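Long-range contact in 5-oxoprolinase subunit A (Thermus thermophilus, PDB 2DFA), which probably catalyses, together with its partner subunits, the ATP-driven cleavage of 5-oxoproline to L-glutamate: residues V83-G92 with T124-F135. Residues are numbered along the deposited sequence; the frame is centred on the assembly and turned at random.
Sequences VYADVLYQIG and TARAIALAVKAF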
ATOM      1  N   VAL A  83      11.411  11.578   7.764  1.00 25.90           N
ATOM      2  CA  VAL A  83      12.589  10.803   7.346  1.00 27.92           C
ATOM      3  C   VAL A  83      13.120   9.989   8.535  1.00 27.91           C
ATOM      4  O   VAL A  83      13.409   8.787   8.429  1.00 27.09           O
ATOM      5  CB  VAL A  83      13.708  11.741   6.822  1.00 27.45           C
ATOM      6  CG1 VAL A  83      15.022  10.964   6.641  1.00 25.65           C
ATOM      7  CG2 VAL A  83      13.276  12.364   5.501  1.00 26.90           C
ATOM      8  N   TYR A  84      13.241  10.664   9.670  1.00 27.79           N
ATOM      9  CA  TYR A  84      13.709  10.041  10.909  1.00 26.80           C
ATOM     10  C   TYR A  84      12.864   8.822  11.306  1.00 26.59           C
ATOM     11  O   TYR A  84      13.397   7.743  11.590  1.00 25.09           O
ATOM     12  CB  TYR A  84      13.667  11.080  12.031  1.00 27.28           C
ATOM     13  CG  TYR A  84      13.991  10.547  13.405  1.00 28.06           C
ATOM     14  CD1 TYR A  84      15.315  10.354  13.808  1.00 29.65           C
ATOM     15  CD2 TYR A  84      12.972  10.260  14.317  1.00 30.21           C
ATOM     16  CE1 TYR A  84      15.614   9.894  15.092  1.00 29.21           C
ATOM     17  CE2 TYR A  84      13.260   9.801  15.600  1.00 30.00           C
ATOM     18  CZ  TYR A  84      14.585   9.626  15.981  1.00 32.57           C
ATOM     19  OH  TYR A  84      14.877   9.223  17.266  1.00 31.40           O
ATOM     20  N   ALA A  85      11.544   8.995  11.322  1.00 25.08           N
ATOM     21  CA  ALA A  85      10.633   7.920  11.694  1.00 25.58           C
ATOM     22  C   ALA A  85      10.652   6.766  10.690  1.00 26.37           C
ATOM     23  O   ALA A  85      10.660   5.595  11.075  1.00 25.70           O
ATOM     24  CB  ALA A  85       9.199   8.465  11.833  1.00 26.81           C
ATOM     25  N   ASP A  86      10.657   7.100   9.405  1.00 25.76           N
ATOM     26  CA  ASP A  86      10.673   6.072   8.364  1.00 26.91           C
ATOM     27  C   ASP A  86      11.952   5.239   8.406  1.00 24.78           C
ATOM     28  O   ASP A  86      11.908   4.020   8.255  1.00 23.38           O
ATOM     29  CB  ASP A  86      10.515   6.721   6.992  1.00 27.85           C
ATOM     30  CG  ASP A  86       9.089   7.157   6.724  1.00 29.41           C
ATOM     31  OD1 ASP A  86       8.240   6.995   7.628  1.00 29.41           O
ATOM     32  OD2 ASP A  86       8.819   7.653   5.610  1.00 31.15           O
ATOM     33  N   VAL A  87      13.086   5.899   8.609  1.00 25.38           N
ATOM     34  CA  VAL A  87      14.365   5.194   8.685  1.00 26.27           C
ATOM     35  C   VAL A  87      14.410   4.297   9.918  1.00 26.99           C
ATOM     36  O   VAL A  87      14.857   3.148   9.842  1.00 25.98           O
ATOM     37  CB  VAL A  87      15.552   6.184   8.708  1.00 29.20           C
ATOM     38  CG1 VAL A  87      16.870   5.444   9.012  1.00 27.10           C
ATOM     39  CG2 VAL A  87      15.652   6.883   7.356  1.00 28.11           C
ATOM     40  N   LEU A  88      13.950   4.807  11.059  1.00 26.83           N
ATOM     41  CA  LEU A  88      13.943   3.997  12.282  1.00 28.30           C
ATOM     42  C   LEU A  88      13.098   2.742  12.095  1.00 27.93           C
ATOM     43  O   LEU A  88      13.503   1.636  12.458  1.00 25.03           O
ATOM     44  CB  LEU A  88      13.360   4.783  13.458  1.00 30.69           C
ATOM     45  CG  LEU A  88      14.321   5.464  14.424  1.00 35.12           C
ATOM     46  CD1 LEU A  88      13.523   6.122  15.545  1.00 34.76           C
ATOM     47  CD2 LEU A  88      15.283   4.434  15.001  1.00 32.08           C
ATOM     48  N   TYR A  89      11.903   2.939  11.547  1.00 26.84           N
ATOM     49  CA  TYR A  89      10.966   1.856  11.300  1.00 25.57           C
ATOM     50  C   TYR A  89      11.618   0.761  10.460  1.00 25.68           C
ATOM     51  O   TYR A  89      11.527  -0.419  10.781  1.00 25.42           O
ATOM     52  CB  TYR A  89       9.734   2.412  10.562  1.00 25.37           C
ATOM     53  CG  TYR A  89       8.640   1.405  10.295  1.00 25.65           C
ATOM     54  CD1 TYR A  89       8.760   0.456   9.270  1.00 25.48           C
ATOM     55  CD2 TYR A  89       7.479   1.395  11.070  1.00 26.51           C
ATOM     56  CE1 TYR A  89       7.755  -0.472   9.025  1.00 27.10           C
ATOM     57  CE2 TYR A  89       6.467   0.467  10.838  1.00 27.03           C
ATOM     58  CZ  TYR A  89       6.608  -0.464   9.816  1.00 27.57           C
ATOM     59  OH  TYR A  89       5.621  -1.390   9.598  1.00 27.20           O
ATOM     60  N   GLN A  90      12.268   1.169   9.377  1.00 25.24           N
ATOM     61  CA  GLN A  90      12.902   0.224   8.465  1.00 25.01           C
ATOM     62  C   GLN A  90      14.087  -0.508   9.074  1.00 27.30           C
ATOM     63  O   GLN A  90      14.211  -1.723   8.934  1.00 25.43           O
ATOM     64  CB  GLN A  90      13.317   0.953   7.193  1.00 25.06           C
ATOM     65  CG  GLN A  90      12.107   1.395   6.355  1.00 25.79           C
ATOM     66  CD  GLN A  90      12.495   2.164   5.115  1.00 25.36           C
ATOM     67  OE1 GLN A  90      12.881   1.579   4.101  1.00 28.23           O
ATOM     68  NE2 GLN A  90      12.396   3.487   5.184  1.00 25.38           N
ATOM     69  N   ILE A  91      14.960   0.231   9.746  1.00 27.90           N
ATOM     70  CA  ILE A  91      16.122  -0.389  10.382  1.00 29.49           C
ATOM     71  C   ILE A  91      15.637  -1.412  11.398  1.00 27.99           C
ATOM     72  O   ILE A  91      16.166  -2.518  11.484  1.00 30.12           O
ATOM     73  CB  ILE A  91      16.994   0.662  11.108  1.00 32.13           C
ATOM     74  CG1 ILE A  91      17.715   1.532  10.078  1.00 34.31           C
ATOM     75  CG2 ILE A  91      17.989  -0.033  12.041  1.00 34.31           C
ATOM     76  CD1 ILE A  91      18.479   2.695  10.703  1.00 38.44           C
ATOM     77  N   GLY A  92      14.625  -1.039  12.173  1.00 27.14           N
ATOM     78  CA  GLY A  92      14.097  -1.955  13.171  1.00 26.82           C
ATOM     79  C   GLY A  92      13.525  -3.229  12.582  1.00 27.85           C
ATOM     80  O   GLY A  92      13.792  -4.330  13.083  1.00 25.68           O
ATOM     81  N   THR A 124      17.695  16.369   5.674  1.00 30.61           N
ATOM     82  CA  THR A 124      17.409  14.968   5.403  1.00 31.78           C
ATOM     83  C   THR A 124      18.588  14.130   5.883  1.00 31.19           C
ATOM     84  O   THR A 124      18.410  13.105   6.531  1.00 31.47           O
ATOM     85  CB  THR A 124      17.218  14.716   3.897  1.00 32.57           C
ATOM     86  OG1 THR A 124      16.024  15.366   3.453  1.00 34.18           O
ATOM     87  CG2 THR A 124      17.112  13.220   3.619  1.00 31.87           C
ATOM     88  N   ALA A 125      19.794  14.572   5.547  1.00 31.89           N
ATOM     89  CA  ALA A 125      21.010  13.869   5.953  1.00 32.75           C
ATOM     90  C   ALA A 125      21.071  13.743   7.474  1.00 32.00           C
ATOM     91  O   ALA A 125      21.382  12.681   8.008  1.00 32.57           O
ATOM     92  CB  ALA A 125      22.238  14.615   5.445  1.00 31.48           C
ATOM     93  N   ARG A 126      20.781  14.836   8.168  1.00 32.20           N
ATOM     94  CA  ARG A 126      20.796  14.838   9.626  1.00 32.15           C
ATOM     95  C   ARG A 126      19.756  13.878  10.200  1.00 29.78           C
ATOM     96  O   ARG A 126      20.039  13.154  11.156  1.00 30.99           O
ATOM     97  CB  ARG A 126      20.538  16.253  10.159  1.00 33.53           C
ATOM     98  CG  ARG A 126      20.321  16.324  11.664  1.00 35.65           C
ATOM     99  CD  ARG A 126      20.101  17.763  12.137  1.00 37.30           C
ATOM    100  NE  ARG A 126      19.688  17.820  13.540  1.00 38.64           N
ATOM    101  CZ  ARG A 126      18.441  17.640  13.972  1.00 39.27           C
ATOM    102  NH1 ARG A 126      17.458  17.393  13.113  1.00 39.81           N
ATOM    103  NH2 ARG A 126      18.174  17.705  15.272  1.00 40.67           N
ATOM    104  N   ALA A 127      18.554  13.873   9.622  1.00 29.19           N
ATOM    105  CA  ALA A 127      17.486  12.989  10.090  1.00 26.88           C
ATOM    106  C   ALA A 127      17.889  11.521   9.980  1.00 27.05           C
ATOM    107  O   ALA A 127      17.622  10.731  10.878  1.00 26.72           O
ATOM    108  CB  ALA A 127      16.195  13.240   9.297  1.00 26.58           C
ATOM    109  N   ILE A 128      18.530  11.157   8.876  1.00 26.98           N
ATOM    110  CA  ILE A 128      18.964   9.781   8.686  1.00 27.99           C
ATOM    111  C   ILE A 128      20.010   9.435   9.741  1.00 29.05           C
ATOM    112  O   ILE A 128      19.932   8.397  10.408  1.00 27.15           O
ATOM    113  CB  ILE A 128      19.589   9.584   7.292  1.00 28.04           C
ATOM    114  CG1 ILE A 128      18.525   9.788   6.213  1.00 27.20           C
ATOM    115  CG2 ILE A 128      20.210   8.181   7.193  1.00 30.03           C
ATOM    116  CD1 ILE A 128      19.068   9.736   4.799  1.00 27.41           C
ATOM    117  N   ALA A 129      20.986  10.323   9.888  1.00 29.31           N
ATOM    118  CA  ALA A 129      22.059  10.133  10.849  1.00 29.47           C
ATOM    119  C   ALA A 129      21.530   9.959  12.271  1.00 30.19           C
ATOM    120  O   ALA A 129      21.961   9.055  12.986  1.00 30.58           O
ATOM    121  CB  ALA A 129      23.024  11.317  10.780  1.00 28.42           C
ATOM    122  N   LEU A 130      20.595  10.811  12.686  1.00 29.79           N
ATOM    123  CA  LEU A 130      20.042  10.705  14.033  1.00 30.14           C
ATOM    124  C   LEU A 130      19.227   9.433  14.244  1.00 29.90           C
ATOM    125  O   LEU A 130      19.252   8.853  15.327  1.00 29.34           O
ATOM    126  CB  LEU A 130      19.204  11.943  14.369  1.00 31.34           C
ATOM    127  CG  LEU A 130      20.052  13.221  14.486  1.00 35.46           C
ATOM    128  CD1 LEU A 130      19.174  14.393  14.919  1.00 35.92           C
ATOM    129  CD2 LEU A 130      21.186  12.996  15.494  1.00 35.78           C
ATOM    130  N   ALA A 131      18.507   8.993  13.214  1.00 29.90           N
ATOM    131  CA  ALA A 131      17.723   7.762  13.318  1.00 29.41           C
ATOM    132  C   ALA A 131      18.673   6.598  13.563  1.00 29.36           C
ATOM    133  O   ALA A 131      18.449   5.776  14.452  1.00 29.28           O
ATOM    134  CB  ALA A 131      16.927   7.517  12.028  1.00 30.30           C
ATOM    135  N   VAL A 132      19.730   6.527  12.762  1.00 28.56           N
ATOM    136  CA  VAL A 132      20.724   5.464  12.907  1.00 29.75           C
ATOM    137  C   VAL A 132      21.379   5.532  14.283  1.00 30.31           C
ATOM    138  O   VAL A 132      21.553   4.510  14.947  1.00 31.35           O
ATOM    139  CB  VAL A 132      21.828   5.579  11.835  1.00 30.15           C
ATOM    140  CG1 VAL A 132      22.968   4.594  12.136  1.00 31.65           C
ATOM    141  CG2 VAL A 132      21.239   5.296  10.459  1.00 30.06           C
ATOM    142  N   LYS A 133      21.740   6.741  14.709  1.00 30.79           N
ATOM    143  CA  LYS A 133      22.388   6.924  16.006  1.00 32.01           C
ATOM    144  C   LYS A 133      21.470   6.533  17.161  1.00 32.33           C
ATOM    145  O   LYS A 133      21.913   5.922  18.135  1.00 33.28           O
ATOM    146  CB  LYS A 133      22.837   8.381  16.185  1.00 31.13           C
ATOM    147  CG  LYS A 133      23.655   8.610  17.459  1.00 33.49           C
ATOM    148  CD  LYS A 133      24.039  10.070  17.640  1.00 33.73           C
ATOM    149  CE  LYS A 133      25.028  10.242  18.797  1.00 36.17           C
ATOM    150  NZ  LYS A 133      25.477  11.654  18.922  1.00 36.81           N
ATOM    151  N   ALA A 134      20.194   6.891  17.051  1.00 31.36           N
ATOM    152  CA  ALA A 134      19.216   6.578  18.089  1.00 32.04           C
ATOM    153  C   ALA A 134      19.010   5.072  18.238  1.00 33.24           C
ATOM    154  O   ALA A 134      18.728   4.587  19.334  1.00 31.66           O
ATOM    155  CB  ALA A 134      17.873   7.264  17.775  1.00 34.07           C
ATOM    156  N   PHE A 135      19.150   4.337  17.136  1.00 32.28           N
ATOM    157  CA  PHE A 135      18.976   2.885  17.152  1.00 33.17           C
ATOM    158  C   PHE A 135      20.205   2.171  17.719  1.00 33.26           C
ATOM    159  O   PHE A 135      20.076   1.262  18.534  1.00 34.28           O
ATOM    160  CB  PHE A 135      18.713   2.363  15.737  1.00 31.50           C
ATOM    161  CG  PHE A 135      18.410   0.891  15.681  1.00 32.54           C
ATOM    162  CD1 PHE A 135      17.164   0.407  16.079  1.00 34.27           C
ATOM    163  CD2 PHE A 135      19.371  -0.016  15.249  1.00 34.36           C
ATOM    164  CE1 PHE A 135      16.885  -0.959  16.046  1.00 33.09           C
ATOM    165  CE2 PHE A 135      19.098  -1.383  15.213  1.00 34.61           C
ATOM    166  CZ  PHE A 135      17.854  -1.852  15.613  1.00 33.20           C
TER
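Tyr84 and Phe135 reach across from opposite helices with the same first torsion: each holds CG trans to its own backbone N, at chi1 174° for Tyr84 and -175° for Phe135. That setting turns the Phe135 ring back toward Ile91 and lays the Tyr84 ring along 124-135 as a knob in the hole formed by Ala127, Leu130, Ala131 and Ala134. Ala127 O and Leu130 C lie at the edge of the tyrosine ring, near its plane; Tyr84 CE1 comes 3.5 Å from Ala131 CA, and Tyr84 OH ends 3.6 Å from Ala134 CB. Small residues let the helices come close here, and Tyr84 and Ala127 have CA atoms just 4.9 Å apart. Ala131 CB touches both Tyr84 O and Val87 CG1, while Val83 CG1 meets Ala127 CB and Ile128 CG1, at 3.7 Å each. Leu88 CD2 lies against Ala131 O and Phe135 CB.

Toward Phe135, at the end of helix 122-135, Ile91 splits its branches: CD1 runs to Val132 CG2, 3.8 Å away, and CG2 sits over one face of Phe135 in a CH-pi contact, 3.6 Å from the ring centroid. Gly92 CA approaches CE1 of the same ring. Cutting Phe135 back to an alanine would probably leave Ile91 CG2 without its aromatic partner and open a gap beside Gly92.

No hydrogen bond links 83-92 to 124-135; the axes of these segments pass 8.1 Å apart at a crossing angle of -38°, and the seam is held by apolar packing. Ile128 also packs on Leu114 of helix 112-120, and Tyr84 and Leu88 meet Ala100 of a second subunit. The contact joins helix 80-100 to helix 122-135, both in the helical layer around the parallel strands, consistent with the barrel-like beta/alpha fold expected for the LamB/YcsF family.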